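Local coordinates for listeriolysin O (Listeria monocytogenes, PDB 4CDB), which forms oligomeric pores in cholesterol-containing host membranes, inserting and lysing the cell after a major conformational change, at residues S69-N81 with Q178-V190. Numbering follows the deposited sequence.
Sequences SINQNNADIQVVN and QLIAKFGTAFKAV. With NA (sodium ion), chain N; NA (sodium ion), chain H; NA (sodium ion), chain K.
Gln-78 and Phe-183 share a sodium ion where the first transmembrane-hairpin region of this cholesterol-dependent cytolysin, still coiled as helices 176-183 and 187-194, lies against strand 59-74 and the chain that follows it. Gln-78 OE1 sits 2.9 Å from the metal and the carbonyl Phe-183 O 2.8 Å; a water and Tyr-265 complete the set, and Lys-214 also hydrogen-bonds OE1. With CG beside its own backbone N (chi1 -62°) and the chain bent again at chi2, the glutamine folds over the end of helix 176-183, bringing Gln-78 CG to 3.3 Å from Phe-183 O. Gly-184 follows with positive phi, its CA in loose contact with that same CG.

Along the strand, alternate residues Ile-70, Gln-72 and Asn-74 face the helix, which runs in nearly the same direction, 21° between the axes. Ile-70 does the apolar work: CG2 packs on Ala-181 CB at 4.0 Å, while CD1, held out on a chain extended at chi2 (171°), reaches Lys-182 CB at 3.8 Å. Lys-182 passes Ile-70 roughly at right angles, and its CD comes to 3.7 Å from Gln-72 OE1 as the two side chains cross at a slant; its ammonium goes on to a salt bridge with Glu-171, which also joins Gln-178 at another sodium ion. Beyond Gly-184, the two methyls of Val-80 are shared out, CG2 on Ala-186 CB in the turn at 3.8 Å and CG1 on Ala-189 CB in the helix after it at 3.9 Å.

Small alanine methyls, one isoleucine, one valine and a shared cation thus join the two segments, without a direct hydrogen bond between them. Such an interface could probably part at modest cost, consistent with a region that must leave its helical form and become membrane-spanning beta strand.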
ATOM      1  N   SER A  69       0.975 -13.164   5.710  1.00 51.73           N
ATOM      2  CA  SER A  69       0.879 -12.529   7.018  1.00 58.23           C
ATOM      3  C   SER A  69       1.559 -11.168   7.024  1.00 61.55           C
ATOM      4  O   SER A  69       2.679 -11.021   6.531  1.00 63.75           O
ATOM      5  CB  SER A  69       1.506 -13.409   8.100  1.00 59.88           C
ATOM      6  OG  SER A  69       0.704 -14.543   8.369  1.00 65.34           O
ATOM      7  N   ILE A  70       0.874 -10.175   7.580  1.00 58.22           N
ATOM      8  CA  ILE A  70       1.488  -8.877   7.819  1.00 59.02           C
ATOM      9  C   ILE A  70       1.600  -8.635   9.326  1.00 61.34           C
ATOM     10  O   ILE A  70       0.599  -8.456  10.022  1.00 60.02           O
ATOM     11  CB  ILE A  70       0.755  -7.721   7.077  1.00 61.98           C
ATOM     12  CG1 ILE A  70       1.353  -6.366   7.465  1.00 66.27           C
ATOM     13  CG2 ILE A  70      -0.746  -7.749   7.340  1.00 60.81           C
ATOM     14  CD1 ILE A  70       0.838  -5.206   6.636  1.00 68.26           C
ATOM     15  N   ASN A  71       2.833  -8.670   9.823  1.00 66.62           N
ATOM     16  CA  ASN A  71       3.106  -8.542  11.249  1.00 70.52           C
ATOM     17  C   ASN A  71       4.034  -7.358  11.495  1.00 68.94           C
ATOM     18  O   ASN A  71       5.223  -7.413  11.175  1.00 71.87           O
ATOM     19  CB  ASN A  71       3.735  -9.831  11.783  1.00 76.09           C
ATOM     20  CG  ASN A  71       3.013 -10.376  13.001  1.00 83.48           C
ATOM     21  OD1 ASN A  71       2.487 -11.491  12.981  1.00 85.71           O
ATOM     22  ND2 ASN A  71       2.989  -9.594  14.074  1.00 85.37           N
ATOM     23  N   GLN A  72       3.491  -6.291  12.074  1.00 61.54           N
ATOM     24  CA  GLN A  72       4.188  -5.008  12.095  1.00 55.71           C
ATOM     25  C   GLN A  72       3.939  -4.182  13.364  1.00 56.57           C
ATOM     26  O   GLN A  72       2.804  -4.043  13.817  1.00 54.48           O
ATOM     27  CB  GLN A  72       3.786  -4.209  10.855  1.00 51.02           C
ATOM     28  CG  GLN A  72       4.361  -2.815  10.778  1.00 55.96           C
ATOM     29  CD  GLN A  72       4.039  -2.138   9.462  1.00 62.60           C
ATOM     30  OE1 GLN A  72       4.148  -2.746   8.395  1.00 68.59           O
ATOM     31  NE2 GLN A  72       3.634  -0.876   9.529  1.00 62.41           N
ATOM     32  N   ASN A  73       5.012  -3.635  13.930  1.00 53.36           N
ATOM     33  CA  ASN A  73       4.911  -2.788  15.114  1.00 50.70           C
ATOM     34  C   ASN A  73       5.108  -1.316  14.768  1.00 51.80           C
ATOM     35  O   ASN A  73       6.155  -0.927  14.251  1.00 51.43           O
ATOM     36  CB  ASN A  73       5.924  -3.223  16.172  1.00 51.97           C
ATOM     37  CG  ASN A  73       5.798  -4.689  16.525  1.00 60.61           C
ATOM     38  OD1 ASN A  73       4.775  -5.316  16.252  1.00 64.27           O
ATOM     39  ND2 ASN A  73       6.837  -5.244  17.135  1.00 63.76           N
ATOM     40  N   ASN A  74       4.096  -0.502  15.054  1.00 52.09           N
ATOM     41  CA  ASN A  74       4.133   0.915  14.704  1.00 53.11           C
ATOM     42  C   ASN A  74       4.160   1.829  15.926  1.00 51.47           C
ATOM     43  O   ASN A  74       3.328   1.703  16.826  1.00 48.36           O
ATOM     44  CB  ASN A  74       2.946   1.272  13.806  1.00 54.83           C
ATOM     45  CG  ASN A  74       2.942   0.483  12.512  1.00 62.53           C
ATOM     46  OD1 ASN A  74       3.997   0.189  11.951  1.00 67.52           O
ATOM     47  ND2 ASN A  74       1.754   0.130  12.034  1.00 60.39           N
ATOM     48  N   ALA A  75       5.122   2.746  15.950  1.00 52.98           N
ATOM     49  CA  ALA A  75       5.223   3.722  17.028  1.00 50.62           C
ATOM     50  C   ALA A  75       4.460   4.990  16.665  1.00 48.59           C
ATOM     51  O   ALA A  75       3.982   5.712  17.539  1.00 49.96           O
ATOM     52  CB  ALA A  75       6.680   4.040  17.319  1.00 51.80           C
ATOM     53  N   ASP A  76       4.350   5.255  15.367  1.00 44.34           N
ATOM     54  CA  ASP A  76       3.619   6.418  14.876  1.00 44.86           C
ATOM     55  C   ASP A  76       2.122   6.141  14.799  1.00 39.80           C
ATOM     56  O   ASP A  76       1.680   5.295  14.021  1.00 44.47           O
ATOM     57  CB  ASP A  76       4.128   6.829  13.495  1.00 52.19           C
ATOM     58  CG  ASP A  76       5.588   7.226  13.507  1.00 64.65           C
ATOM     59  OD1 ASP A  76       5.993   7.984  14.414  1.00 69.60           O
ATOM     60  OD2 ASP A  76       6.331   6.778  12.609  1.00 71.43           O
ATOM     61  N   ILE A  77       1.342   6.864  15.597  1.00 34.93           N
ATOM     62  CA  ILE A  77      -0.108   6.716  15.578  1.00 31.35           C
ATOM     63  C   ILE A  77      -0.689   7.581  14.467  1.00 32.86           C
ATOM     64  O   ILE A  77      -0.339   8.755  14.344  1.00 31.35           O
ATOM     65  CB  ILE A  77      -0.745   7.149  16.914  1.00 34.92           C
ATOM     66  CG1 ILE A  77       0.106   6.679  18.097  1.00 39.01           C
ATOM     67  CG2 ILE A  77      -2.185   6.641  17.010  1.00 29.97           C
ATOM     68  CD1 ILE A  77       0.228   5.180  18.216  1.00 43.44           C
ATOM     69  N   GLN A  78      -1.576   6.999  13.666  1.00 31.35           N
ATOM     70  CA  GLN A  78      -2.220   7.718  12.571  1.00 30.06           C
ATOM     71  C   GLN A  78      -3.351   8.612  13.075  1.00 34.75           C
ATOM     72  O   GLN A  78      -3.904   8.381  14.151  1.00 36.21           O
ATOM     73  CB  GLN A  78      -2.747   6.730  11.527  1.00 31.85           C
ATOM     74  CG  GLN A  78      -1.655   5.890  10.885  1.00 32.49           C
ATOM     75  CD  GLN A  78      -0.589   6.741  10.231  1.00 37.23           C
ATOM     76  OE1 GLN A  78      -0.881   7.538   9.341  1.00 37.31           O
ATOM     77  NE2 GLN A  78       0.651   6.595  10.686  1.00 41.86           N
ATOM     78  N   VAL A  79      -3.692   9.631  12.292  1.00 35.24           N
ATOM     79  CA  VAL A  79      -4.740  10.569  12.675  1.00 37.16           C
ATOM     80  C   VAL A  79      -5.919  10.514  11.707  1.00 42.83           C
ATOM     81  O   VAL A  79      -5.736  10.619  10.494  1.00 44.02           O
ATOM     82  CB  VAL A  79      -4.209  12.020  12.708  1.00 38.52           C
ATOM     83  CG1 VAL A  79      -5.337  12.985  13.018  1.00 35.79           C
ATOM     84  CG2 VAL A  79      -3.086  12.165  13.725  1.00 38.64           C
ATOM     85  N   VAL A  80      -7.126  10.340  12.239  1.00 39.45           N
ATOM     86  CA  VAL A  80      -8.327  10.465  11.424  1.00 37.23           C
ATOM     87  C   VAL A  80      -8.599  11.950  11.212  1.00 39.09           C
ATOM     88  O   VAL A  80      -8.881  12.675  12.165  1.00 40.25           O
ATOM     89  CB  VAL A  80      -9.540   9.787  12.086  1.00 38.60           C
ATOM     90  CG1 VAL A  80     -10.798  10.003  11.250  1.00 35.79           C
ATOM     91  CG2 VAL A  80      -9.274   8.303  12.281  1.00 35.24           C
ATOM     92  N   ASN A  81      -8.505  12.394   9.962  1.00 36.90           N
ATOM     93  CA  ASN A  81      -8.524  13.820   9.631  1.00 41.95           C
ATOM     94  C   ASN A  81      -9.721  14.597  10.176  1.00 46.11           C
ATOM     95  O   ASN A  81      -9.583  15.746  10.599  1.00 45.46           O
ATOM     96  CB  ASN A  81      -8.412  14.021   8.118  1.00 42.05           C
ATOM     97  CG  ASN A  81      -8.550  15.475   7.714  1.00 45.05           C
ATOM     98  OD1 ASN A  81      -9.594  15.897   7.217  1.00 47.11           O
ATOM     99  ND2 ASN A  81      -7.494  16.251   7.929  1.00 44.10           N
ATOM    100  N   GLN A 178      -5.680  -6.240   6.240  1.00 37.41           N
ATOM    101  CA  GLN A 178      -4.280  -6.145   5.847  1.00 34.35           C
ATOM    102  C   GLN A 178      -3.820  -4.695   5.849  1.00 34.29           C
ATOM    103  O   GLN A 178      -2.764  -4.366   6.387  1.00 36.06           O
ATOM    104  CB  GLN A 178      -4.076  -6.741   4.453  1.00 36.74           C
ATOM    105  CG  GLN A 178      -2.687  -6.510   3.878  1.00 37.60           C
ATOM    106  CD  GLN A 178      -2.714  -6.243   2.385  1.00 42.21           C
ATOM    107  OE1 GLN A 178      -3.777  -6.046   1.799  1.00 42.29           O
ATOM    108  NE2 GLN A 178      -1.540  -6.231   1.764  1.00 40.23           N
ATOM    109  N   LEU A 179      -4.626  -3.829   5.246  1.00 29.66           N
ATOM    110  CA  LEU A 179      -4.279  -2.419   5.128  1.00 35.86           C
ATOM    111  C   LEU A 179      -4.410  -1.676   6.459  1.00 36.39           C
ATOM    112  O   LEU A 179      -3.724  -0.682   6.691  1.00 38.39           O
ATOM    113  CB  LEU A 179      -5.120  -1.755   4.036  1.00 30.41           C
ATOM    114  CG  LEU A 179      -4.849  -2.309   2.635  1.00 33.10           C
ATOM    115  CD1 LEU A 179      -5.750  -1.655   1.604  1.00 30.45           C
ATOM    116  CD2 LEU A 179      -3.384  -2.122   2.269  1.00 32.88           C
ATOM    117  N   ILE A 180      -5.286  -2.167   7.329  1.00 33.64           N
ATOM    118  CA  ILE A 180      -5.411  -1.613   8.674  1.00 37.04           C
ATOM    119  C   ILE A 180      -4.134  -1.877   9.474  1.00 39.29           C
ATOM    120  O   ILE A 180      -3.669  -1.020  10.223  1.00 33.43           O
ATOM    121  CB  ILE A 180      -6.651  -2.173   9.407  1.00 32.49           C
ATOM    122  CG1 ILE A 180      -7.926  -1.569   8.818  1.00 28.75           C
ATOM    123  CG2 ILE A 180      -6.597  -1.864  10.892  1.00 32.92           C
ATOM    124  CD1 ILE A 180      -9.204  -2.084   9.453  1.00 34.49           C
ATOM    125  N   ALA A 181      -3.554  -3.057   9.290  1.00 36.06           N
ATOM    126  CA  ALA A 181      -2.309  -3.404   9.967  1.00 35.80           C
ATOM    127  C   ALA A 181      -1.149  -2.538   9.479  1.00 39.68           C
ATOM    128  O   ALA A 181      -0.160  -2.351  10.187  1.00 39.15           O
ATOM    129  CB  ALA A 181      -1.993  -4.876   9.769  1.00 28.11           C
ATOM    130  N   LYS A 182      -1.285  -2.005   8.270  1.00 43.82           N
ATOM    131  CA  LYS A 182      -0.228  -1.214   7.649  1.00 46.35           C
ATOM    132  C   LYS A 182      -0.437   0.286   7.842  1.00 37.30           C
ATOM    133  O   LYS A 182       0.496   1.013   8.177  1.00 39.02           O
ATOM    134  CB  LYS A 182      -0.147  -1.537   6.155  1.00 53.05           C
ATOM    135  CG  LYS A 182       0.942  -0.791   5.403  1.00 61.46           C
ATOM    136  CD  LYS A 182       2.250  -1.567   5.397  1.00 68.19           C
ATOM    137  CE  LYS A 182       3.295  -0.875   4.532  1.00 73.33           C
ATOM    138  NZ  LYS A 182       4.251  -1.840   3.915  1.00 75.49           N
ATOM    139  N   PHE A 183      -1.666   0.744   7.629  1.00 32.69           N
ATOM    140  CA  PHE A 183      -1.961   2.172   7.661  1.00 34.56           C
ATOM    141  C   PHE A 183      -2.770   2.601   8.886  1.00 38.36           C
ATOM    142  O   PHE A 183      -3.223   3.742   8.969  1.00 39.33           O
ATOM    143  CB  PHE A 183      -2.693   2.582   6.383  1.00 36.95           C
ATOM    144  CG  PHE A 183      -1.918   2.303   5.125  1.00 41.62           C
ATOM    145  CD1 PHE A 183      -0.907   3.157   4.715  1.00 40.24           C
ATOM    146  CD2 PHE A 183      -2.203   1.188   4.351  1.00 41.25           C
ATOM    147  CE1 PHE A 183      -0.192   2.904   3.556  1.00 42.40           C
ATOM    148  CE2 PHE A 183      -1.493   0.930   3.191  1.00 39.56           C
ATOM    149  CZ  PHE A 183      -0.486   1.789   2.792  1.00 40.45           C
ATOM    150  N   GLY A 184      -2.948   1.689   9.835  1.00 36.70           N
ATOM    151  CA  GLY A 184      -3.711   1.990  11.034  1.00 29.42           C
ATOM    152  C   GLY A 184      -5.204   1.919  10.780  1.00 32.54           C
ATOM    153  O   GLY A 184      -5.638   1.818   9.632  1.00 30.54           O
ATOM    154  N   THR A 185      -5.990   1.973  11.853  1.00 36.29           N
ATOM    155  CA  THR A 185      -7.449   1.923  11.759  1.00 36.93           C
ATOM    156  C   THR A 185      -7.987   3.129  10.990  1.00 36.40           C
ATOM    157  O   THR A 185      -9.082   3.086  10.420  1.00 31.80           O
ATOM    158  CB  THR A 185      -8.092   1.859  13.166  1.00 42.90           C
ATOM    159  OG1 THR A 185      -7.572   0.729  13.877  1.00 43.80           O
ATOM    160  CG2 THR A 185      -9.608   1.733  13.080  1.00 46.35           C
ATOM    161  N   ALA A 186      -7.196   4.196  10.954  1.00 34.82           N
ATOM    162  CA  ALA A 186      -7.560   5.406  10.224  1.00 37.32           C
ATOM    163  C   ALA A 186      -7.794   5.153   8.733  1.00 34.39           C
ATOM    164  O   ALA A 186      -8.404   5.975   8.052  1.00 33.70           O
ATOM    165  CB  ALA A 186      -6.498   6.482  10.421  1.00 36.93           C
ATOM    166  N   PHE A 187      -7.313   4.019   8.231  1.00 34.87           N
ATOM    167  CA  PHE A 187      -7.533   3.656   6.834  1.00 38.55           C
ATOM    168  C   PHE A 187      -9.022   3.542   6.488  1.00 41.19           C
ATOM    169  O   PHE A 187      -9.424   3.864   5.370  1.00 44.07           O
ATOM    170  CB  PHE A 187      -6.803   2.358   6.472  1.00 39.34           C
ATOM    171  CG  PHE A 187      -7.194   1.806   5.129  1.00 44.34           C
ATOM    172  CD1 PHE A 187      -6.695   2.364   3.960  1.00 45.79           C
ATOM    173  CD2 PHE A 187      -8.073   0.738   5.033  1.00 48.11           C
ATOM    174  CE1 PHE A 187      -7.064   1.864   2.721  1.00 47.25           C
ATOM    175  CE2 PHE A 187      -8.444   0.235   3.798  1.00 52.09           C
ATOM    176  CZ  PHE A 187      -7.940   0.799   2.642  1.00 50.67           C
ATOM    177  N   LYS A 188      -9.831   3.091   7.446  1.00 40.23           N
ATOM    178  CA  LYS A 188     -11.265   2.909   7.220  1.00 43.15           C
ATOM    179  C   LYS A 188     -11.942   4.227   6.856  1.00 46.65           C
ATOM    180  O   LYS A 188     -12.814   4.268   5.988  1.00 47.66           O
ATOM    181  CB  LYS A 188     -11.945   2.285   8.443  1.00 47.94           C
ATOM    182  CG  LYS A 188     -11.300   0.990   8.922  1.00 53.49           C
ATOM    183  CD  LYS A 188     -11.992   0.417  10.157  1.00 57.59           C
ATOM    184  CE  LYS A 188     -13.124  -0.523   9.772  1.00 62.60           C
ATOM    185  NZ  LYS A 188     -13.345  -1.584  10.800  1.00 66.82           N
ATOM    186  N   ALA A 189     -11.539   5.303   7.525  1.00 44.88           N
ATOM    187  CA  ALA A 189     -12.057   6.632   7.217  1.00 45.66           C
ATOM    188  C   ALA A 189     -11.636   7.057   5.814  1.00 41.55           C
ATOM    189  O   ALA A 189     -12.440   7.582   5.044  1.00 43.52           O
ATOM    190  CB  ALA A 189     -11.576   7.645   8.247  1.00 40.42           C
ATOM    191  N   VAL A 190     -10.369   6.824   5.491  1.00 37.33           N
ATOM    192  CA  VAL A 190      -9.843   7.153   4.172  1.00 43.83           C
ATOM    193  C   VAL A 190     -10.521   6.312   3.092  1.00 44.72           C
ATOM    194  O   VAL A 190     -10.811   6.801   2.001  1.00 47.64           O
ATOM    195  CB  VAL A 190      -8.314   6.947   4.107  1.00 43.51           C
ATOM    196  CG1 VAL A 190      -7.789   7.247   2.714  1.00 44.93           C
ATOM    197  CG2 VAL A 190      -7.619   7.827   5.130  1.00 46.21           C
TER
HETATM  198 NA    NA N1539      -2.535   6.027   7.437  1.00 56.28          NA
HETATM  199 NA    NA H1533      -3.237  -0.765  13.113  1.00 54.30          NA
HETATM  200 NA    NA K1536       1.168  -6.790   2.712  1.00 59.59          NA
HETATM  201  O   HOH W   1      -4.100   1.607  14.444  1.00 35.19           O
HETATM  202  O   HOH W   2      -0.692   0.626  13.803  1.00 51.30           O
HETATM  203  O   HOH W   3       0.016   5.967   7.103  1.00 40.98           O